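PDB 4XDY: ketol-acid reductoisomerase from uncultured archaeon GZfos26G2, which converts (S)-2-acetolactate to (R)-2,3-dihydroxy-isovalerate by magnesium-dependent methyl migration and NADH-preferring reduction, a step in branched-chain amino acid biosynthesis. Local coordinates for the interface of chains A and B. Coordinates in Å, arbitrary orientation; residue numbers count along the deposited sequence, not the author numbering. Chains: chain A/B, Ketol-acid reductoisomerase.

Contact 1: the interface of chains A and B. Residues chain A 190, 193-194, 283, 287; chain B 218, 221, 223.
The B:Tyr223 ring pushes in among residues of chain A and is the hub of this patch of the dimer interface. Its CD2 packs against the aliphatic CB of A:Glu194 at 4.0 Å, and its CZ meets CB of A:Tyr193 at 4.1 Å; the A:Tyr193 and B:Tyr223 side chains cross at about a right angle. From its own chain, CD2 of B:Leu218 stands 3.8 Å above one face of the B:Tyr223 ring, offset toward the rim. Beside the ring, the CD2 methyl of A:Leu283 meets CB of B:Ala221 at 3.6 Å. The leucine CG stands anti to its backbone N (chi1 -180°), which sends the branched end off its helix toward chain B. CE2 of B:Tyr223 faces the carbonyl O of A:Gln190. At the polar rim B:Tyr223 and A:Glu287 come tip to tip: the phenol OH donates to the carboxylate OE2 of the glutamate over 2.6 Å. OE2 accepts with its anti lone pair and lies in the ring plane, at the edge; carboxylate and ring are 29° from coplanar. The extended chain of A:Glu287 beyond CG carries the acid out to this point. In the fold, helices 188-203 and 273-287 of chain A receive the chain B loop that links helix 205-220 to helix 225-254.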
loop_
_atom_site.group_PDB
_atom_site.type_symbol
_atom_site.label_atom_id
_atom_site.label_comp_id
_atom_site.label_asym_id
_atom_site.label_seq_id
_atom_site.Cartn_x
_atom_site.Cartn_y
_atom_site.Cartn_z
ATOM N N GLN A 190 -18.098 15.016 11.505
ATOM C CA GLN A 190 -16.873 14.295 11.756
ATOM C C GLN A 190 -16.375 13.472 10.603
ATOM O O GLN A 190 -15.196 13.492 10.310
ATOM C CB GLN A 190 -16.925 13.382 12.971
ATOM C CG GLN A 190 -17.013 14.042 14.330
ATOM C CD GLN A 190 -17.123 12.911 15.337
ATOM O OE1 GLN A 190 -18.205 12.371 15.525
ATOM N NE2 GLN A 190 -15.982 12.452 15.846
ATOM N N TYR A 193 -15.010 15.732 7.716
ATOM C CA TYR A 193 -13.702 16.338 7.888
ATOM C C TYR A 193 -12.574 15.361 7.886
ATOM O O TYR A 193 -11.534 15.606 7.221
ATOM C CB TYR A 193 -13.666 17.160 9.194
ATOM C CG TYR A 193 -14.751 18.191 9.364
ATOM C CD1 TYR A 193 -15.276 18.898 8.296
ATOM C CD2 TYR A 193 -15.211 18.503 10.647
ATOM C CE1 TYR A 193 -16.284 19.851 8.461
ATOM C CE2 TYR A 193 -16.212 19.464 10.831
ATOM C CZ TYR A 193 -16.730 20.165 9.762
ATOM O OH TYR A 193 -17.704 21.107 9.923
ATOM N N GLU A 194 -12.739 14.243 8.549
ATOM C CA GLU A 194 -11.658 13.231 8.627
ATOM C C GLU A 194 -11.423 12.651 7.232
ATOM O O GLU A 194 -10.300 12.373 6.849
ATOM C CB GLU A 194 -11.943 12.153 9.653
ATOM C CG GLU A 194 -13.103 11.228 9.371
ATOM C CD GLU A 194 -12.795 10.136 8.389
ATOM O OE1 GLU A 194 -13.772 9.568 7.828
ATOM O OE2 GLU A 194 -11.573 9.739 8.248
ATOM N N LEU A 283 -6.242 20.515 7.407
ATOM C CA LEU A 283 -7.389 20.091 8.222
ATOM C C LEU A 283 -8.245 21.308 8.581
ATOM O O LEU A 283 -9.493 21.226 8.569
ATOM C CB LEU A 283 -6.928 19.406 9.503
ATOM C CG LEU A 283 -8.033 18.911 10.450
ATOM C CD1 LEU A 283 -9.035 17.986 9.715
ATOM C CD2 LEU A 283 -7.490 18.264 11.719
ATOM N N GLU A 287 -12.214 21.829 7.919
ATOM C CA GLU A 287 -13.180 22.024 9.019
ATOM C C GLU A 287 -13.946 23.363 8.838
ATOM O O GLU A 287 -15.082 23.453 9.330
ATOM C CB GLU A 287 -12.481 21.961 10.344
ATOM C CG GLU A 287 -12.011 20.532 10.669
ATOM C CD GLU A 287 -11.254 20.411 11.997
ATOM O OE1 GLU A 287 -10.704 21.409 12.409
ATOM O OE2 GLU A 287 -11.202 19.340 12.639
ATOM N N LEU B 218 -5.012 14.033 13.242
ATOM C CA LEU B 218 -6.424 13.732 13.527
ATOM C C LEU B 218 -6.670 13.583 15.073
ATOM O O LEU B 218 -7.604 14.175 15.638
ATOM C CB LEU B 218 -6.830 12.505 12.790
ATOM C CG LEU B 218 -7.158 12.664 11.312
ATOM C CD1 LEU B 218 -7.478 11.338 10.585
ATOM C CD2 LEU B 218 -8.254 13.718 11.039
ATOM N N ALA B 221 -6.464 16.697 16.984
ATOM C CA ALA B 221 -7.664 17.536 16.727
ATOM C C ALA B 221 -8.928 16.975 17.345
ATOM O O ALA B 221 -10.000 17.482 17.123
ATOM C CB ALA B 221 -7.835 17.753 15.219
ATOM N N TYR B 223 -10.261 13.765 16.909
ATOM C CA TYR B 223 -10.845 12.589 16.286
ATOM C C TYR B 223 -10.420 11.302 17.021
ATOM O O TYR B 223 -9.296 11.181 17.456
ATOM C CB TYR B 223 -10.460 12.518 14.804
ATOM C CG TYR B 223 -11.021 13.726 14.053
ATOM C CD1 TYR B 223 -10.351 14.909 14.039
ATOM C CD2 TYR B 223 -12.225 13.660 13.366
ATOM C CE1 TYR B 223 -10.859 16.064 13.412
ATOM C CE2 TYR B 223 -12.753 14.798 12.725
ATOM C CZ TYR B 223 -12.068 15.985 12.748
ATOM O OH TYR B 223 -12.587 17.150 12.103
#

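Contact 2: the interface of chains A and B. Residues chain A 214, 217-218, 223, 231; chain B 194, 197-198, 202, 283.
B:Phe197 meets helix 205-220 of chain A on one side of its phenyl ring. CG of A:Leu218 and CG1 of A:Val217 both approach from that side, beyond the rim, the former 3.7 Å from ring atom CD2 of B:Phe197 and the latter 3.8 Å from its CZ. The A:Leu218 and B:Phe197 side chains slide past each other in opposite directions. The carbonyl O of A:Gly214 lies near CE2 of B:Phe197 (3.6 Å), tilted out of the ring plane. CG of B:Phe197 is anti to its backbone N (chi1 173°), which points the ring across to this helix. The second flat group, the A:Tyr223 ring, has CD2 of A:Leu218 above one face, offset toward the rim, and the carbonyl O of A:Leu218 in plane at its edge. CD2 of B:Leu283 touches CG1 of A:Val217 at 3.9 Å. Beyond A:Leu218, OE1 of A:Glu231 and OE2 of B:Glu194 approach to 2.6 Å, their carboxylate planes turned 63° to each other; the protonation of these acids is not seen. The patch joins the subunits and sets A:Glu231, a predicted magnesium ligand, beside the chain B helix carrying the metal-binding B:Asp195 and B:Glu199, in keeping with the active site shared between subunits in this family.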
loop_
_atom_site.group_PDB
_atom_site.type_symbol
_atom_site.label_atom_id
_atom_site.label_comp_id
_atom_site.label_asym_id
_atom_site.label_seq_id
_atom_site.Cartn_x
_atom_site.Cartn_y
_atom_site.Cartn_z
ATOM N N GLY A 214 9.753 10.834 -4.889
ATOM C CA GLY A 214 10.837 9.846 -4.863
ATOM C C GLY A 214 11.299 9.387 -6.236
ATOM O O GLY A 214 12.530 9.298 -6.521
ATOM N N VAL A 217 13.303 12.167 -8.008
ATOM C CA VAL A 217 14.624 12.240 -7.462
ATOM C C VAL A 217 15.574 11.206 -8.036
ATOM O O VAL A 217 16.741 11.563 -8.457
ATOM C CB VAL A 217 14.602 12.296 -5.916
ATOM C CG1 VAL A 217 16.037 12.096 -5.370
ATOM C CG2 VAL A 217 13.940 13.585 -5.410
ATOM N N LEU A 218 15.153 9.952 -8.077
ATOM C CA LEU A 218 15.963 8.919 -8.702
ATOM C C LEU A 218 16.254 9.200 -10.185
ATOM O O LEU A 218 17.408 9.104 -10.614
ATOM C CB LEU A 218 15.321 7.572 -8.486
ATOM C CG LEU A 218 15.465 7.066 -6.999
ATOM C CD1 LEU A 218 14.668 5.758 -6.929
ATOM C CD2 LEU A 218 16.894 6.776 -6.664
ATOM N N TYR A 223 19.145 7.477 -12.402
ATOM C CA TYR A 223 18.713 6.084 -12.316
ATOM C C TYR A 223 17.596 5.845 -13.323
ATOM O O TYR A 223 16.766 6.752 -13.547
ATOM C CB TYR A 223 18.222 5.759 -10.837
ATOM C CG TYR A 223 19.310 5.949 -9.831
ATOM C CD1 TYR A 223 19.647 7.203 -9.336
ATOM C CD2 TYR A 223 20.026 4.847 -9.373
ATOM C CE1 TYR A 223 20.696 7.394 -8.452
ATOM C CE2 TYR A 223 21.062 5.014 -8.498
ATOM C CZ TYR A 223 21.438 6.265 -8.048
ATOM O OH TYR A 223 22.469 6.449 -7.196
ATOM N N GLU A 231 11.153 0.410 -7.356
ATOM C CA GLU A 231 11.523 0.836 -5.986
ATOM C C GLU A 231 10.428 1.659 -5.336
ATOM O O GLU A 231 10.179 1.475 -4.159
ATOM C CB GLU A 231 12.799 1.652 -6.001
ATOM C CG GLU A 231 13.308 2.076 -4.648
ATOM C CD GLU A 231 13.840 0.949 -3.817
ATOM O OE1 GLU A 231 14.414 -0.016 -4.341
ATOM O OE2 GLU A 231 13.667 0.969 -2.578
ATOM N N GLU B 194 20.034 3.212 -4.912
ATOM C CA GLU B 194 18.585 3.322 -5.111
ATOM C C GLU B 194 17.844 2.656 -3.974
ATOM O O GLU B 194 16.795 3.120 -3.552
ATOM C CB GLU B 194 18.131 2.787 -6.484
ATOM C CG GLU B 194 18.332 1.343 -6.741
ATOM C CD GLU B 194 17.222 0.472 -6.157
ATOM O OE1 GLU B 194 17.443 -0.736 -5.976
ATOM O OE2 GLU B 194 16.095 1.024 -5.959
ATOM N N PHE B 197 18.060 4.606 -0.695
ATOM C CA PHE B 197 17.203 5.755 -0.913
ATOM C C PHE B 197 15.719 5.381 -0.752
ATOM O O PHE B 197 14.974 6.116 -0.106
ATOM C CB PHE B 197 17.398 6.398 -2.293
ATOM C CG PHE B 197 16.407 7.467 -2.576
ATOM C CD1 PHE B 197 16.607 8.749 -2.075
ATOM C CD2 PHE B 197 15.293 7.233 -3.357
ATOM C CE1 PHE B 197 15.629 9.742 -2.315
ATOM C CE2 PHE B 197 14.343 8.217 -3.606
ATOM C CZ PHE B 197 14.499 9.435 -3.060
ATOM N N GLY B 198 15.273 4.339 -1.469
ATOM C CA GLY B 198 13.844 4.051 -1.511
ATOM C C GLY B 198 13.340 3.668 -0.113
ATOM O O GLY B 198 12.248 4.051 0.287
ATOM N N VAL B 202 10.914 6.628 0.912
ATOM C CA VAL B 202 9.663 6.323 0.261
ATOM C C VAL B 202 8.925 5.164 0.937
ATOM O O VAL B 202 7.845 5.356 1.499
ATOM C CB VAL B 202 9.817 6.102 -1.275
ATOM C CG1 VAL B 202 8.523 5.826 -1.925
ATOM C CG2 VAL B 202 10.438 7.288 -1.951
ATOM N N LEU B 283 19.641 11.278 -0.688
ATOM C CA LEU B 283 20.269 10.492 -1.743
ATOM C C LEU B 283 21.772 10.800 -1.817
ATOM O O LEU B 283 22.590 9.897 -1.988
ATOM C CB LEU B 283 19.594 10.773 -3.094
ATOM C CG LEU B 283 20.267 10.017 -4.289
ATOM C CD1 LEU B 283 20.234 8.518 -4.106
ATOM C CD2 LEU B 283 19.560 10.441 -5.593
#

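Contact 3: the interface of chains A and B. Residues chain A 269-271, 274-275; chain B 270-271, 275, 278.
A:Ile271 and B:Ile271 touch by their delta methyls, CD1 to CD1 at 3.6 Å, and matching torsions put them there: in each, CG1 is anti to the carbonyl carbon, with chi1 of -53° in chain A and -56° in chain B. Each Val275 has CG1 anti to its backbone N, which turns that methyl to the partner's Ile270. In this position CG1 of B:Val275 meets CG2 of A:Ile270 at 3.7 Å, the side chains crossing at about a right angle, and the twin pair does the same. The CG2 methyls of A:Val275 and B:Val275 face each other at 4.0 Å and continue the apolar strip. At its end lies B:Lys278, bent at chi2 and chi4. Its aliphatic stem runs past the carbonyl O of A:Gln269, which comes within 3.4 Å of CD of B:Lys278, and its CB packs on CD1 of A:Ile270. The ammonium NZ reaches water 1 at 3.0 Å, and that water binds the carbonyl O of A:Ile270 at 2.7 Å. A long salt bridge from B:Lys278 NZ to OE1 of A:Glu274 is less certain, because the glutamate is poorly ordered. The patch holds the two knotted domains of the homodimer together mainly through branched aliphatic groups, with lysine and water closing the polar margin.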
loop_
_atom_site.group_PDB
_atom_site.type_symbol
_atom_site.label_atom_id
_atom_site.label_comp_id
_atom_site.label_asym_id
_atom_site.label_seq_id
_atom_site.Cartn_x
_atom_site.Cartn_y
_atom_site.Cartn_z
ATOM N N GLN A 269 13.490 13.018 8.569
ATOM C CA GLN A 269 14.162 14.095 7.863
ATOM C C GLN A 269 13.494 14.436 6.556
ATOM O O GLN A 269 13.614 15.526 6.030
ATOM C CB GLN A 269 15.618 13.776 7.633
ATOM C CG GLN A 269 16.391 13.528 8.887
ATOM C CD GLN A 269 17.867 13.299 8.583
ATOM O OE1 GLN A 269 18.429 12.234 8.802
ATOM N NE2 GLN A 269 18.489 14.308 8.075
ATOM N N ILE A 270 12.780 13.478 5.993
ATOM C CA ILE A 270 12.062 13.710 4.727
ATOM C C ILE A 270 10.686 14.291 5.018
ATOM O O ILE A 270 10.300 15.260 4.429
ATOM C CB ILE A 270 11.940 12.314 3.972
ATOM C CG1 ILE A 270 13.348 11.733 3.753
ATOM C CG2 ILE A 270 11.162 12.537 2.682
ATOM C CD1 ILE A 270 14.363 12.683 3.102
ATOM N N ILE A 271 9.947 13.606 5.881
ATOM C CA ILE A 271 8.568 13.928 6.300
ATOM C C ILE A 271 8.673 14.255 7.794
ATOM O O ILE A 271 8.648 13.348 8.653
ATOM C CB ILE A 271 7.594 12.761 6.138
ATOM C CG1 ILE A 271 7.585 12.148 4.715
ATOM C CG2 ILE A 271 6.205 13.134 6.658
ATOM C CD1 ILE A 271 7.305 13.099 3.627
ATOM N N GLU A 274 7.513 20.110 9.571
ATOM C CA GLU A 274 6.952 21.052 8.597
ATOM C C GLU A 274 5.765 20.425 7.882
ATOM O O GLU A 274 4.719 21.071 7.614
ATOM C CB GLU A 274 7.996 21.470 7.542
ATOM C CG GLU A 274 9.226 22.089 8.169
ATOM C CD GLU A 274 10.316 21.124 8.785
ATOM O OE1 GLU A 274 10.202 19.846 8.920
ATOM O OE2 GLU A 274 11.344 21.701 9.213
ATOM N N VAL A 275 5.904 19.147 7.558
ATOM C CA VAL A 275 4.767 18.390 6.943
ATOM C C VAL A 275 3.548 18.286 7.884
ATOM O O VAL A 275 2.374 18.510 7.473
ATOM C CB VAL A 275 5.189 16.955 6.475
ATOM C CG1 VAL A 275 3.942 16.143 6.034
ATOM C CG2 VAL A 275 6.160 17.073 5.320
ATOM N N ILE B 270 1.100 19.425 1.025
ATOM C CA ILE B 270 1.591 18.637 2.116
ATOM C C ILE B 270 2.999 18.123 1.863
ATOM O O ILE B 270 3.900 18.229 2.734
ATOM C CB ILE B 270 0.613 17.425 2.393
ATOM C CG1 ILE B 270 -0.839 17.921 2.623
ATOM C CG2 ILE B 270 1.068 16.557 3.520
ATOM C CD1 ILE B 270 -0.971 18.993 3.724
ATOM N N ILE B 271 3.199 17.569 0.696
ATOM C CA ILE B 271 4.466 16.959 0.266
ATOM C C ILE B 271 4.896 17.796 -0.925
ATOM O O ILE B 271 4.472 17.560 -2.038
ATOM C CB ILE B 271 4.293 15.498 -0.216
ATOM C CG1 ILE B 271 3.639 14.593 0.848
ATOM C CG2 ILE B 271 5.604 14.857 -0.714
ATOM C CD1 ILE B 271 4.329 14.567 2.134
ATOM N N VAL B 275 10.165 18.711 0.673
ATOM C CA VAL B 275 10.376 17.257 0.744
ATOM C C VAL B 275 11.298 16.748 -0.342
ATOM O O VAL B 275 12.192 15.894 -0.068
ATOM C CB VAL B 275 9.031 16.448 0.684
ATOM C CG1 VAL B 275 9.317 14.984 0.621
ATOM C CG2 VAL B 275 8.217 16.852 1.886
ATOM N N LYS B 278 14.832 17.525 0.521
ATOM C CA LYS B 278 15.305 16.669 1.563
ATOM C C LYS B 278 15.629 15.267 1.029
ATOM O O LYS B 278 16.610 14.619 1.437
ATOM C CB LYS B 278 14.276 16.609 2.694
ATOM C CG LYS B 278 14.368 17.878 3.591
ATOM C CD LYS B 278 13.022 18.271 4.175
ATOM C CE LYS B 278 13.040 19.594 5.024
ATOM N NZ LYS B 278 12.100 19.443 6.162
HETATM O O HOH W 1 9.780 17.690 5.505
#

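Contact 4: the interface of chains A and B. Residues chain A 207, 236-238, 240-241; chain B 203, 236-237, 240-241, 244.
A:Lys237 reaches toward the two-fold axis of this ketol-acid reductoisomerase, in the knotted C-terminal domain of the family, and passes obliquely over the face of the B:Trp244 indole. Its CB sits over the face of the five-membered ring, 3.7 Å from the ring centroid. CG, anti to the backbone N (chi1 179°), passes the B:Asp241 carboxylate. The bend at chi2 (-96°) lays CD over the middle of the indole, 3.6 Å above its plane. CE follows over the six-membered ring, and a second bend at chi4 turns NZ from the ring toward the acids. There NZ donates to OD1 of B:Asp241 at 2.9 Å, approaching from above the carboxylate plane, 42° out of it. NZ also donates to OD2 of its own chain's A:Asp241 at 2.7 Å, on the syn lone pair. B:Lys237 does the same in reverse, so two lysines and two aspartates alternate in a closed ring of salt bridges. The ammonium groups lie side by side, NZ to NZ 3.5 Å, a closeness the surrounding carboxylates probably offset. Water 2 joins the two OD1 atoms, 3.1 Å from OD1 of A:Asp241, and meets the carbonyl O of each Lys237. Beside the charged ring, CG1 of A:Val240 presses tightly on CA of B:Lys237 at 3.5 Å. Farther out, CD2 of A:Leu207 packs against CG2 of B:Val240 at 3.5 Å, and CD2 of B:Leu203 caps the backbone of A:Met236.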
loop_
_atom_site.group_PDB
_atom_site.type_symbol
_atom_site.label_atom_id
_atom_site.label_comp_id
_atom_site.label_asym_id
_atom_site.label_seq_id
_atom_site.Cartn_x
_atom_site.Cartn_y
_atom_site.Cartn_z
ATOM N N LEU A 207 0.192 10.141 -0.504
ATOM C CA LEU A 207 0.770 8.930 -1.078
ATOM C C LEU A 207 1.343 9.195 -2.497
ATOM O O LEU A 207 2.485 8.872 -2.767
ATOM C CB LEU A 207 -0.268 7.840 -1.175
ATOM C CG LEU A 207 0.125 6.601 -2.025
ATOM C CD1 LEU A 207 1.256 5.843 -1.317
ATOM C CD2 LEU A 207 -1.066 5.678 -2.211
ATOM N N MET A 236 5.789 -0.537 -3.019
ATOM C CA MET A 236 4.976 0.089 -1.975
ATOM C C MET A 236 3.818 -0.778 -1.539
ATOM O O MET A 236 3.484 -0.868 -0.329
ATOM C CB MET A 236 4.467 1.405 -2.461
ATOM C CG MET A 236 3.664 2.242 -1.480
ATOM S SD MET A 236 4.692 2.835 -0.070
ATOM C CE MET A 236 5.246 4.327 -0.800
ATOM N N LYS A 237 3.222 -1.484 -2.504
ATOM C CA LYS A 237 2.134 -2.387 -2.157
ATOM C C LYS A 237 2.570 -3.528 -1.275
ATOM O O LYS A 237 1.851 -3.991 -0.353
ATOM C CB LYS A 237 1.509 -2.909 -3.477
ATOM C CG LYS A 237 0.346 -3.910 -3.309
ATOM C CD LYS A 237 0.757 -5.370 -3.403
ATOM C CE LYS A 237 -0.460 -6.247 -3.643
ATOM N NZ LYS A 237 -1.400 -6.296 -2.488
ATOM N N LEU A 238 3.769 -3.992 -1.499
ATOM C CA LEU A 238 4.253 -5.167 -0.753
ATOM C C LEU A 238 4.560 -4.804 0.727
ATOM O O LEU A 238 4.264 -5.602 1.671
ATOM C CB LEU A 238 5.519 -5.749 -1.395
ATOM C CG LEU A 238 5.334 -6.038 -2.909
ATOM C CD1 LEU A 238 6.611 -6.667 -3.445
ATOM C CD2 LEU A 238 4.180 -6.911 -3.187
ATOM N N VAL A 240 3.178 -1.963 2.302
ATOM C CA VAL A 240 1.928 -1.589 2.940
ATOM C C VAL A 240 1.126 -2.794 3.345
ATOM O O VAL A 240 0.455 -2.786 4.438
ATOM C CB VAL A 240 1.120 -0.602 2.052
ATOM C CG1 VAL A 240 -0.237 -0.365 2.630
ATOM C CG2 VAL A 240 1.840 0.719 1.881
ATOM N N ASP A 241 1.197 -3.880 2.562
ATOM C CA ASP A 241 0.540 -5.145 2.954
ATOM C C ASP A 241 1.007 -5.631 4.332
ATOM O O ASP A 241 0.198 -6.107 5.111
ATOM C CB ASP A 241 0.747 -6.260 1.920
ATOM C CG ASP A 241 -0.167 -6.096 0.681
ATOM O OD1 ASP A 241 -1.067 -5.218 0.678
ATOM O OD2 ASP A 241 0.033 -6.870 -0.291
ATOM N N LEU B 203 9.478 3.950 0.862
ATOM C CA LEU B 203 8.834 2.746 1.245
ATOM C C LEU B 203 8.655 2.578 2.760
ATOM O O LEU B 203 7.578 2.078 3.201
ATOM C CB LEU B 203 9.610 1.548 0.719
ATOM C CG LEU B 203 9.710 1.314 -0.808
ATOM C CD1 LEU B 203 10.678 0.168 -1.089
ATOM C CD2 LEU B 203 8.318 1.117 -1.382
ATOM N N MET B 236 -4.912 2.621 3.541
ATOM C CA MET B 236 -3.757 2.809 2.686
ATOM C C MET B 236 -3.533 1.604 1.762
ATOM O O MET B 236 -3.184 1.749 0.564
ATOM C CB MET B 236 -2.538 3.166 3.473
ATOM C CG MET B 236 -1.257 3.434 2.615
ATOM S SD MET B 236 -1.399 4.988 1.773
ATOM C CE MET B 236 -0.911 6.106 3.030
ATOM N N LYS B 237 -3.719 0.390 2.305
ATOM C CA LYS B 237 -3.512 -0.842 1.562
ATOM C C LYS B 237 -4.463 -0.913 0.367
ATOM O O LYS B 237 -4.092 -1.321 -0.741
ATOM C CB LYS B 237 -3.735 -2.031 2.502
ATOM C CG LYS B 237 -3.544 -3.429 1.892
ATOM C CD LYS B 237 -4.843 -4.092 1.405
ATOM C CE LYS B 237 -4.681 -5.621 1.216
ATOM N NZ LYS B 237 -3.805 -5.851 0.077
ATOM N N VAL B 240 -3.308 1.769 -2.228
ATOM C CA VAL B 240 -2.112 1.331 -2.888
ATOM C C VAL B 240 -2.323 0.145 -3.869
ATOM O O VAL B 240 -1.662 0.065 -4.939
ATOM C CB VAL B 240 -0.957 1.078 -1.886
ATOM C CG1 VAL B 240 0.304 0.580 -2.547
ATOM C CG2 VAL B 240 -0.612 2.363 -1.162
ATOM N N ASP B 241 -3.237 -0.794 -3.536
ATOM C CA ASP B 241 -3.511 -1.915 -4.416
ATOM C C ASP B 241 -3.981 -1.437 -5.788
ATOM O O ASP B 241 -3.626 -2.049 -6.802
ATOM C CB ASP B 241 -4.598 -2.854 -3.789
ATOM C CG ASP B 241 -4.030 -3.760 -2.676
ATOM O OD1 ASP B 241 -2.787 -3.761 -2.474
ATOM O OD2 ASP B 241 -4.869 -4.506 -2.095
ATOM N N TRP B 244 -0.834 -0.215 -7.678
ATOM C CA TRP B 244 -0.060 -1.358 -8.034
ATOM C C TRP B 244 -0.666 -2.065 -9.324
ATOM O O TRP B 244 0.081 -2.606 -10.094
ATOM C CB TRP B 244 -0.089 -2.331 -6.892
ATOM C CG TRP B 244 0.925 -3.455 -6.917
ATOM C CD1 TRP B 244 2.246 -3.359 -6.657
ATOM C CD2 TRP B 244 0.647 -4.855 -7.061
ATOM N NE1 TRP B 244 2.821 -4.596 -6.668
ATOM C CE2 TRP B 244 1.871 -5.525 -6.946
ATOM C CE3 TRP B 244 -0.511 -5.591 -7.361
ATOM C CZ2 TRP B 244 1.972 -6.884 -7.042
ATOM C CZ3 TRP B 244 -0.424 -6.917 -7.490
ATOM C CH2 TRP B 244 0.813 -7.576 -7.331
HETATM O O HOH W 2 -0.974 -2.342 -0.448
#

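Contacts 1 and 2 lie farthest apart, with C-alpha centres about 32 Å from each other. They draw on the same residues with the chains exchanged: Glu194, Leu218, Tyr223 and Leu283 serve in both, as expected of a two-fold homodimer. Contacts 3 and 4, about 19 Å apart, each pair like residues across the axis. Helix 273-287 runs through contacts 1, 2 and 3, while helix 225-254 takes part in contacts 2 and 4; its Glu231, beside the helix of the partner's metal ligands, ties the dimer to the active site. The centre of contact 1 is about 11 Å from A:His112, the predicted active-site residue.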